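Local atomic coordinates of putative cathepsin d (Ixodes ricinus, PDB entry 5N7Q), a protein that probably cleaves proteins as a pepsin-like aspartic endopeptidase of the cathepsin D type, and is captured here in its mature form with the inhibitor pepstatin A. Residues G255-L264 with T296-G304; F272-L281 with W312-Y322. All blocks are in the same frame, centred on the assembly; numbering follows the deposited sequence.

Both contacts belong to the same lobe and touch each other where Phe302 CE1 of contact 1 lies 4.2 Å from Phe272 CE1 of contact 2; their centres are about 19 Å apart. Contact 1 lies farther out and is only partly buried: a short strand joined to strand 295-304 by backbone bonds, bridging waters and a disulfide. Contact 2 is core: a hairpin packed on strand 312-314 and helix 316-319 through aromatic and aliphatic groups, with one tyrosine hydroxyl bond across it. Strands 295-304 and 312-314 are consecutive in the chain and both pair with strand 233-235, which ties the outer contact to the inner one.

Contact 1 (G255-L264 with T296-G304); sequences GQYLLDCDKL and TLCVSGFMG
The Tyr257 ring lies obliquely to the carbonyl of Phe302, CD2 being 4.3 Å from its O, while the Tyr257 hydroxyl bonds Asp241 of helix 237-247. The other flat group, the Gln256 amide, presents its NE2 end to Met303, 3.6 Å from SD; a bend at chi2 (75°) turns the amide back so that the two side chains run side by side, and both pack on a modified side chain of the bound inhibitor peptide. CB and CG of Gln256 meanwhile rest on Val299 CG1. From Tyr257 to Leu259 the chain runs antiparallel to strand 295-304: Ser300 N donates to Tyr257 O (2.9 Å), and Leu259 N to Cys298 O (2.8 Å), the latter nearly straight at 165°. Waters complete the pairing. Water 4 joins Leu259 O to Cys298 N, water 3 is held by Tyr257 N, Ser300 O and Phe302 O, and waters 1 and 2 bridge Gly255 O to the backbone of Gly304. Leu258 and Val299 share one face of this pairing, CD2 meeting CG2 at 3.8 Å; Leu259 is on the other, its CD1 over Ser300 CA. Beyond it the type I turn Asp260 to Lys263, braced by an Asx turn at Asp260, is tied to strand 295-304 by the Cys261-Cys298 disulfide (SG to SG 2.1 Å, torsion 117°), which corresponds to the C-terminal-lobe disulfide of pepsin-like enzymes. Leu264 CD1 packs 3.9 Å from Cys298 SG. Strand 287-292 pairs with strand 295-304 and touches Leu259, Cys298 and Val299, and helix 237-247 holds Ser300 OG through Asn244.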
loop_
_atom_site.group_PDB
_atom_site.type_symbol
_atom_site.label_atom_id
_atom_site.label_comp_id
_atom_site.label_asym_id
_atom_site.label_seq_id
_atom_site.Cartn_x
_atom_site.Cartn_y
_atom_site.Cartn_z
ATOM N N GLY A 255 -15.738 -2.787 -10.575
ATOM C CA GLY A 255 -15.003 -1.542 -10.322
ATOM C C GLY A 255 -13.831 -1.268 -11.245
ATOM O O GLY A 255 -13.192 -0.196 -11.131
ATOM N N GLN A 256 -13.550 -2.231 -12.137
ATOM C CA GLN A 256 -12.418 -2.171 -13.050
ATOM C C GLN A 256 -12.782 -2.348 -14.526
ATOM O O GLN A 256 -13.666 -3.117 -14.947
ATOM C CB GLN A 256 -11.346 -3.224 -12.721
ATOM C CG GLN A 256 -10.566 -2.976 -11.438
ATOM C CD GLN A 256 -11.399 -3.293 -10.210
ATOM O OE1 GLN A 256 -11.896 -4.407 -10.071
ATOM N NE2 GLN A 256 -11.578 -2.302 -9.324
ATOM N N TYR A 257 -11.987 -1.664 -15.313
ATOM C CA TYR A 257 -12.003 -1.827 -16.731
ATOM C C TYR A 257 -11.279 -3.112 -17.138
ATOM O O TYR A 257 -10.292 -3.479 -16.523
ATOM C CB TYR A 257 -11.366 -0.606 -17.366
ATOM C CG TYR A 257 -12.309 0.580 -17.400
ATOM C CD1 TYR A 257 -13.234 0.687 -18.434
ATOM C CD2 TYR A 257 -12.291 1.565 -16.421
ATOM C CE1 TYR A 257 -14.098 1.746 -18.513
ATOM C CE2 TYR A 257 -13.161 2.663 -16.495
ATOM C CZ TYR A 257 -14.072 2.719 -17.538
ATOM O OH TYR A 257 -14.957 3.782 -17.658
ATOM N N LEU A 258 -11.781 -3.756 -18.186
ATOM C CA LEU A 258 -11.183 -5.000 -18.715
ATOM C C LEU A 258 -10.615 -4.772 -20.096
ATOM O O LEU A 258 -11.157 -3.979 -20.893
ATOM C CB LEU A 258 -12.227 -6.100 -18.800
ATOM C CG LEU A 258 -12.956 -6.412 -17.493
ATOM C CD1 LEU A 258 -14.037 -7.448 -17.762
ATOM C CD2 LEU A 258 -12.001 -6.855 -16.407
ATOM N N LEU A 259 -9.543 -5.499 -20.386
ATOM C CA LEU A 259 -8.819 -5.406 -21.646
ATOM C C LEU A 259 -8.902 -6.753 -22.335
ATOM O O LEU A 259 -8.904 -7.798 -21.684
ATOM C CB LEU A 259 -7.365 -5.029 -21.382
ATOM C CG LEU A 259 -7.211 -3.609 -20.823
ATOM C CD1 LEU A 259 -5.887 -3.425 -20.115
ATOM C CD2 LEU A 259 -7.380 -2.545 -21.910
ATOM N N ASP A 260 -8.967 -6.740 -23.658
ATOM C CA ASP A 260 -8.917 -8.013 -24.398
ATOM C C ASP A 260 -7.562 -8.710 -24.190
ATOM O O ASP A 260 -6.544 -8.182 -24.606
ATOM C CB ASP A 260 -9.161 -7.755 -25.881
ATOM C CG ASP A 260 -9.317 -9.038 -26.683
ATOM O OD1 ASP A 260 -8.724 -10.087 -26.333
ATOM O OD2 ASP A 260 -10.080 -8.992 -27.666
ATOM N N CYS A 261 -7.572 -9.912 -23.604
ATOM C CA CYS A 261 -6.348 -10.619 -23.276
ATOM C C CYS A 261 -5.514 -10.997 -24.497
ATOM O O CYS A 261 -4.321 -11.277 -24.341
ATOM C CB CYS A 261 -6.608 -11.864 -22.417
ATOM S SG CYS A 261 -7.186 -11.576 -20.725
ATOM N N ASP A 262 -6.141 -11.030 -25.676
ATOM C CA ASP A 262 -5.435 -11.308 -26.932
ATOM C C ASP A 262 -4.813 -10.094 -27.606
ATOM O O ASP A 262 -4.107 -10.254 -28.598
ATOM C CB ASP A 262 -6.371 -12.037 -27.911
ATOM C CG ASP A 262 -6.826 -13.402 -27.391
ATOM O OD1 ASP A 262 -6.199 -13.943 -26.444
ATOM O OD2 ASP A 262 -7.811 -13.943 -27.942
ATOM N N LYS A 263 -5.036 -8.889 -27.069
ATOM C CA LYS A 263 -4.610 -7.656 -27.704
ATOM C C LYS A 263 -3.632 -6.836 -26.838
ATOM O O LYS A 263 -3.346 -5.698 -27.156
ATOM C CB LYS A 263 -5.847 -6.825 -28.034
ATOM C CG LYS A 263 -6.781 -7.529 -29.005
ATOM C CD LYS A 263 -7.935 -6.633 -29.428
ATOM C CE LYS A 263 -8.904 -7.354 -30.368
ATOM N NZ LYS A 263 -8.301 -7.715 -31.682
ATOM N N LEU A 264 -3.086 -7.455 -25.799
ATOM C CA LEU A 264 -2.260 -6.741 -24.821
ATOM C C LEU A 264 -0.965 -6.207 -25.424
ATOM O O LEU A 264 -0.475 -5.159 -25.001
ATOM C CB LEU A 264 -1.920 -7.646 -23.645
ATOM C CG LEU A 264 -3.115 -8.220 -22.871
ATOM C CD1 LEU A 264 -2.593 -9.108 -21.764
ATOM C CD2 LEU A 264 -4.092 -7.200 -22.310
ATOM N N THR A 296 -10.417 -16.303 -16.666
ATOM C CA THR A 296 -9.199 -15.494 -16.654
ATOM C C THR A 296 -9.540 -14.152 -17.295
ATOM O O THR A 296 -10.060 -14.115 -18.413
ATOM C CB THR A 296 -8.068 -16.170 -17.445
ATOM O OG1 THR A 296 -7.746 -17.430 -16.841
ATOM C CG2 THR A 296 -6.821 -15.315 -17.471
ATOM N N LEU A 297 -9.275 -13.063 -16.579
ATOM C CA LEU A 297 -9.485 -11.702 -17.086
ATOM C C LEU A 297 -8.174 -10.947 -17.133
ATOM O O LEU A 297 -7.231 -11.259 -16.404
ATOM C CB LEU A 297 -10.436 -10.940 -16.181
ATOM C CG LEU A 297 -11.795 -11.585 -15.902
ATOM C CD1 LEU A 297 -12.512 -10.740 -14.857
ATOM C CD2 LEU A 297 -12.612 -11.789 -17.172
ATOM N N CYS A 298 -8.140 -9.933 -17.983
ATOM C CA CYS A 298 -7.020 -8.992 -18.032
ATOM C C CYS A 298 -7.565 -7.643 -17.603
ATOM O O CYS A 298 -8.306 -6.990 -18.367
ATOM C CB CYS A 298 -6.424 -8.954 -19.426
ATOM S SG CYS A 298 -5.649 -10.542 -19.820
ATOM N N VAL A 299 -7.197 -7.252 -16.389
ATOM C CA VAL A 299 -7.759 -6.063 -15.756
ATOM C C VAL A 299 -6.838 -4.871 -16.027
ATOM O O VAL A 299 -5.624 -4.943 -15.865
ATOM C CB VAL A 299 -7.939 -6.318 -14.251
ATOM C CG1 VAL A 299 -8.234 -5.031 -13.484
ATOM C CG2 VAL A 299 -9.030 -7.350 -14.040
ATOM N N SER A 300 -7.428 -3.758 -16.441
ATOM C CA SER A 300 -6.690 -2.533 -16.568
ATOM C C SER A 300 -6.268 -2.046 -15.189
ATOM O O SER A 300 -7.106 -1.923 -14.296
ATOM C CB SER A 300 -7.562 -1.464 -17.196
ATOM O OG SER A 300 -6.894 -0.212 -17.124
ATOM N N GLY A 301 -5.007 -1.726 -15.046
ATOM C CA GLY A 301 -4.485 -1.222 -13.786
ATOM C C GLY A 301 -4.795 0.230 -13.491
ATOM O O GLY A 301 -4.214 0.786 -12.568
ATOM N N PHE A 302 -5.688 0.842 -14.255
ATOM C CA PHE A 302 -6.170 2.198 -13.981
ATOM C C PHE A 302 -7.638 2.149 -13.679
ATOM O O PHE A 302 -8.441 1.812 -14.563
ATOM C CB PHE A 302 -5.857 3.161 -15.133
ATOM C CG PHE A 302 -4.445 3.093 -15.572
ATOM C CD1 PHE A 302 -3.464 3.753 -14.872
ATOM C CD2 PHE A 302 -4.086 2.317 -16.662
ATOM C CE1 PHE A 302 -2.147 3.646 -15.265
ATOM C CE2 PHE A 302 -2.777 2.214 -17.066
ATOM C CZ PHE A 302 -1.793 2.878 -16.346
ATOM N N MET A 303 -8.019 2.458 -12.442
ATOM C CA MET A 303 -9.382 2.411 -11.972
ATOM C C MET A 303 -9.825 3.767 -11.403
ATOM O O MET A 303 -9.040 4.512 -10.843
ATOM C CB MET A 303 -9.563 1.292 -10.957
ATOM C CG MET A 303 -8.698 1.417 -9.726
ATOM S SD MET A 303 -9.106 0.217 -8.438
ATOM C CE MET A 303 -10.498 0.951 -7.618
ATOM N N GLY A 304 -11.104 4.065 -11.505
ATOM C CA GLY A 304 -11.628 5.340 -11.023
ATOM C C GLY A 304 -11.945 5.316 -9.534
ATOM O O GLY A 304 -12.483 4.321 -9.025
HETATM O O HOH W 1 -12.888 2.149 -12.912
HETATM O O HOH W 2 -13.801 2.026 -9.485
HETATM O O HOH W 3 -9.576 -0.621 -14.106
HETATM O O HOH W 4 -10.228 -9.487 -19.864
#

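Contact 2 (F272-L281 with W312-Y322); sequences FTISGKEFSL and WILGDVFLGPY
Ser280 O takes the phenolic hydrogen of Tyr322 at 2.7 Å from OH; the hydroxyl arrives in the carbonyl plane, on a lone pair, with a C=O to OH angle of 129°. The same oxygen lies in the plane of the Tyr322 ring, at its edge, and the bond ties the ring to hairpin strand 277-281. One face of that ring receives the edge of Phe279, planes at 89° and CD1 3.7 Å from Tyr322 CD1, a T-shaped pair. Leu281 comes in beside it, CD2 3.7 Å from Pro321 CG. Residues 272-274 and 277-281 form a beta hairpin closed by a type I' turn, Ile274 to Lys277. Ile313-Leu314-Gly315, the end of strand 312-314 and the glycine after it, is the hydrophobic-hydrophobic-glycine element of the psi structure in the C-terminal lobe of pepsin-like enzymes: the strand is flanked by strands 222-226 and 233-235, and Ile313 packs against Asp227, a predicted active-site aspartate. Gly315 occupies the N-cap position of helix 316-319, and its O takes the first helical bonds, from Phe318 N and Leu319 N. Phe318, with CG anti to the backbone N (chi1 -167°), lays its ring against the hairpin side chains. Leu314 CD1 and Tyr322 CD2 cover its opposite faces, each 3.9 Å from the plane, while Phe279 CB, 3.7 Å from CZ, and Leu281 CD1 sit at its edge. Phe272 links the aromatic cluster through two offset edge-to-face pairs: its face receives the edge of Phe318, and its own edge turns to the face of Trp312, 5.8 Å from the six-membered ring between centroids. Leu314 CD2 makes an off-centre CH-pi contact with the Phe272 ring, 4.2 Å from the centroid.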
loop_
_atom_site.group_PDB
_atom_site.type_symbol
_atom_site.label_atom_id
_atom_site.label_comp_id
_atom_site.label_asym_id
_atom_site.label_seq_id
_atom_site.Cartn_x
_atom_site.Cartn_y
_atom_site.Cartn_z
ATOM N N PHE A 272 3.863 8.783 -16.082
ATOM C CA PHE A 272 3.635 9.782 -15.027
ATOM C C PHE A 272 4.870 10.641 -14.932
ATOM O O PHE A 272 5.987 10.122 -14.878
ATOM C CB PHE A 272 3.385 9.108 -13.667
ATOM C CG PHE A 272 2.053 8.445 -13.581
ATOM C CD1 PHE A 272 1.850 7.220 -14.219
ATOM C CD2 PHE A 272 0.991 9.037 -12.904
ATOM C CE1 PHE A 272 0.602 6.618 -14.188
ATOM C CE2 PHE A 272 -0.254 8.437 -12.876
ATOM C CZ PHE A 272 -0.449 7.235 -13.519
ATOM N N THR A 273 4.687 11.954 -15.004
ATOM C CA THR A 273 5.801 12.889 -14.906
ATOM C C THR A 273 5.795 13.465 -13.498
ATOM O O THR A 273 4.822 14.073 -13.070
ATOM C CB THR A 273 5.721 13.996 -15.962
ATOM O OG1 THR A 273 5.808 13.399 -17.270
ATOM C CG2 THR A 273 6.904 14.981 -15.772
ATOM N N ILE A 274 6.901 13.272 -12.778
ATOM C CA ILE A 274 7.012 13.664 -11.382
ATOM C C ILE A 274 8.361 14.329 -11.213
ATOM O O ILE A 274 9.371 13.782 -11.634
ATOM C CB ILE A 274 6.919 12.431 -10.430
ATOM C CG1 ILE A 274 5.667 11.583 -10.756
ATOM C CG2 ILE A 274 6.967 12.895 -8.987
ATOM C CD1 ILE A 274 5.622 10.253 -10.007
ATOM N N SER A 275 8.362 15.530 -10.654
ATOM C CA SER A 275 9.589 16.347 -10.549
ATOM C C SER A 275 10.316 16.496 -11.898
ATOM O O SER A 275 11.541 16.511 -11.964
ATOM C CB SER A 275 10.510 15.810 -9.444
ATOM O OG SER A 275 9.887 15.956 -8.164
ATOM N N GLY A 276 9.531 16.602 -12.969
ATOM C CA GLY A 276 10.060 16.781 -14.301
ATOM C C GLY A 276 10.589 15.560 -15.004
ATOM O O GLY A 276 10.985 15.663 -16.167
ATOM N N LYS A 277 10.595 14.415 -14.329
ATOM C CA LYS A 277 11.104 13.170 -14.894
ATOM C C LYS A 277 9.946 12.245 -15.251
ATOM O O LYS A 277 8.935 12.167 -14.534
ATOM C CB LYS A 277 12.042 12.483 -13.918
ATOM C CG LYS A 277 12.626 11.207 -14.485
ATOM C CD LYS A 277 13.760 10.653 -13.658
ATOM C CE LYS A 277 14.258 9.354 -14.249
ATOM N NZ LYS A 277 15.036 9.542 -15.504
ATOM N N GLU A 278 10.122 11.506 -16.337
ATOM C CA GLU A 278 9.106 10.553 -16.788
ATOM C C GLU A 278 9.272 9.203 -16.120
ATOM O O GLU A 278 10.360 8.629 -16.118
ATOM C CB GLU A 278 9.158 10.386 -18.300
ATOM C CG GLU A 278 8.677 11.647 -19.010
ATOM C CD GLU A 278 8.413 11.480 -20.496
ATOM O OE1 GLU A 278 8.590 10.375 -21.047
ATOM O OE2 GLU A 278 8.016 12.493 -21.105
ATOM N N PHE A 279 8.161 8.682 -15.618
ATOM C CA PHE A 279 8.086 7.348 -15.031
ATOM C C PHE A 279 7.071 6.556 -15.877
ATOM O O PHE A 279 5.863 6.716 -15.723
ATOM C CB PHE A 279 7.668 7.456 -13.553
ATOM C CG PHE A 279 8.709 8.126 -12.708
ATOM C CD1 PHE A 279 9.723 7.393 -12.129
ATOM C CD2 PHE A 279 8.691 9.500 -12.558
ATOM C CE1 PHE A 279 10.715 8.025 -11.401
ATOM C CE2 PHE A 279 9.674 10.142 -11.827
ATOM C CZ PHE A 279 10.684 9.391 -11.245
ATOM N N SER A 280 7.611 5.716 -16.746
ATOM C CA SER A 280 6.841 4.961 -17.749
ATOM C C SER A 280 6.386 3.612 -17.190
ATOM O O SER A 280 7.102 2.958 -16.433
ATOM C CB SER A 280 7.730 4.779 -18.983
ATOM O OG SER A 280 7.012 4.188 -20.055
ATOM N N LEU A 281 5.173 3.217 -17.569
ATOM C CA LEU A 281 4.635 1.905 -17.277
ATOM C C LEU A 281 4.292 1.240 -18.607
ATOM O O LEU A 281 3.521 1.785 -19.372
ATOM C CB LEU A 281 3.357 2.045 -16.446
ATOM C CG LEU A 281 3.539 2.765 -15.116
ATOM C CD1 LEU A 281 2.182 3.047 -14.516
ATOM C CD2 LEU A 281 4.339 1.895 -14.162
ATOM N N TRP A 312 -4.684 11.019 -7.548
ATOM C CA TRP A 312 -4.332 9.709 -8.057
ATOM C C TRP A 312 -3.670 8.927 -6.953
ATOM O O TRP A 312 -2.797 9.450 -6.237
ATOM C CB TRP A 312 -3.330 9.832 -9.210
ATOM C CG TRP A 312 -3.880 10.531 -10.441
ATOM C CD1 TRP A 312 -4.093 11.870 -10.599
ATOM C CD2 TRP A 312 -4.253 9.919 -11.693
ATOM N NE1 TRP A 312 -4.569 12.136 -11.865
ATOM C CE2 TRP A 312 -4.685 10.957 -12.555
ATOM C CE3 TRP A 312 -4.257 8.598 -12.166
ATOM C CZ2 TRP A 312 -5.135 10.707 -13.858
ATOM C CZ3 TRP A 312 -4.700 8.359 -13.458
ATOM C CH2 TRP A 312 -5.116 9.414 -14.291
ATOM N N ILE A 313 -4.079 7.683 -6.779
ATOM C CA ILE A 313 -3.372 6.794 -5.855
ATOM C C ILE A 313 -2.436 5.911 -6.675
ATOM O O ILE A 313 -2.900 5.114 -7.524
ATOM C CB ILE A 313 -4.312 5.912 -5.022
ATOM C CG1 ILE A 313 -5.280 6.749 -4.152
ATOM C CG2 ILE A 313 -3.476 4.976 -4.151
ATOM C CD1 ILE A 313 -6.314 5.927 -3.386
ATOM N N LEU A 314 -1.146 6.070 -6.448
ATOM C CA LEU A 314 -0.117 5.242 -7.069
ATOM C C LEU A 314 0.109 4.032 -6.170
ATOM O O LEU A 314 0.797 4.098 -5.174
ATOM C CB LEU A 314 1.153 6.063 -7.288
ATOM C CG LEU A 314 1.018 7.334 -8.145
ATOM C CD1 LEU A 314 2.364 7.951 -8.422
ATOM C CD2 LEU A 314 0.297 7.019 -9.442
ATOM N N GLY A 315 -0.551 2.935 -6.504
ATOM C CA GLY A 315 -0.461 1.677 -5.781
ATOM C C GLY A 315 0.582 0.760 -6.384
ATOM O O GLY A 315 1.522 1.224 -7.036
ATOM N N ASP A 316 0.424 -0.546 -6.128
ATOM C CA ASP A 316 1.466 -1.526 -6.401
ATOM C C ASP A 316 1.838 -1.595 -7.886
ATOM O O ASP A 316 2.973 -1.898 -8.239
ATOM C CB ASP A 316 1.065 -2.917 -5.906
ATOM C CG ASP A 316 0.720 -2.970 -4.423
ATOM O OD1 ASP A 316 1.240 -2.107 -3.650
ATOM O OD2 ASP A 316 -0.062 -3.885 -4.022
ATOM N N VAL A 317 0.892 -1.307 -8.774
ATOM C CA VAL A 317 1.221 -1.228 -10.213
ATOM C C VAL A 317 2.393 -0.276 -10.491
ATOM O O VAL A 317 3.251 -0.560 -11.334
ATOM C CB VAL A 317 -0.033 -0.821 -11.025
ATOM C CG1 VAL A 317 0.341 -0.230 -12.371
ATOM C CG2 VAL A 317 -0.951 -2.009 -11.161
ATOM N N PHE A 318 2.433 0.853 -9.772
ATOM C CA PHE A 318 3.524 1.843 -9.877
ATOM C C PHE A 318 4.703 1.537 -8.971
ATOM O O PHE A 318 5.873 1.657 -9.385
ATOM C CB PHE A 318 3.004 3.269 -9.562
ATOM C CG PHE A 318 3.946 4.370 -9.926
ATOM C CD1 PHE A 318 3.971 4.880 -11.214
ATOM C CD2 PHE A 318 4.823 4.898 -8.998
ATOM C CE1 PHE A 318 4.835 5.891 -11.559
ATOM C CE2 PHE A 318 5.711 5.898 -9.352
ATOM C CZ PHE A 318 5.710 6.413 -10.606
ATOM N N LEU A 319 4.410 1.118 -7.746
ATOM C CA LEU A 319 5.436 0.988 -6.714
ATOM C C LEU A 319 6.260 -0.284 -6.874
ATOM O O LEU A 319 7.280 -0.441 -6.213
ATOM C CB LEU A 319 4.756 1.034 -5.320
ATOM C CG LEU A 319 3.981 2.317 -4.993
ATOM C CD1 LEU A 319 3.198 2.109 -3.692
ATOM C CD2 LEU A 319 4.897 3.514 -4.916
ATOM N N GLY A 320 5.852 -1.182 -7.754
ATOM C CA GLY A 320 6.702 -2.308 -8.166
ATOM C C GLY A 320 7.846 -1.921 -9.081
ATOM O O GLY A 320 9.016 -2.192 -8.785
ATOM N N PRO A 321 7.537 -1.304 -10.232
ATOM C CA PRO A 321 8.638 -0.928 -11.154
ATOM C C PRO A 321 9.496 0.235 -10.635
ATOM O O PRO A 321 10.612 0.436 -11.127
ATOM C CB PRO A 321 7.908 -0.575 -12.478
ATOM C CG PRO A 321 6.489 -0.377 -12.099
ATOM C CD PRO A 321 6.229 -1.262 -10.915
ATOM N N TYR A 322 8.969 0.981 -9.663
ATOM C CA TYR A 322 9.704 2.091 -9.048
ATOM C C TYR A 322 9.866 1.860 -7.556
ATOM O O TYR A 322 8.912 1.926 -6.795
ATOM C CB TYR A 322 9.046 3.428 -9.404
ATOM C CG TYR A 322 9.068 3.590 -10.923
ATOM C CD1 TYR A 322 10.263 3.801 -11.583
ATOM C CD2 TYR A 322 7.941 3.378 -11.703
ATOM C CE1 TYR A 322 10.333 3.850 -12.953
ATOM C CE2 TYR A 322 7.995 3.427 -13.076
ATOM C CZ TYR A 322 9.206 3.642 -13.697
ATOM O OH TYR A 322 9.255 3.711 -15.081
#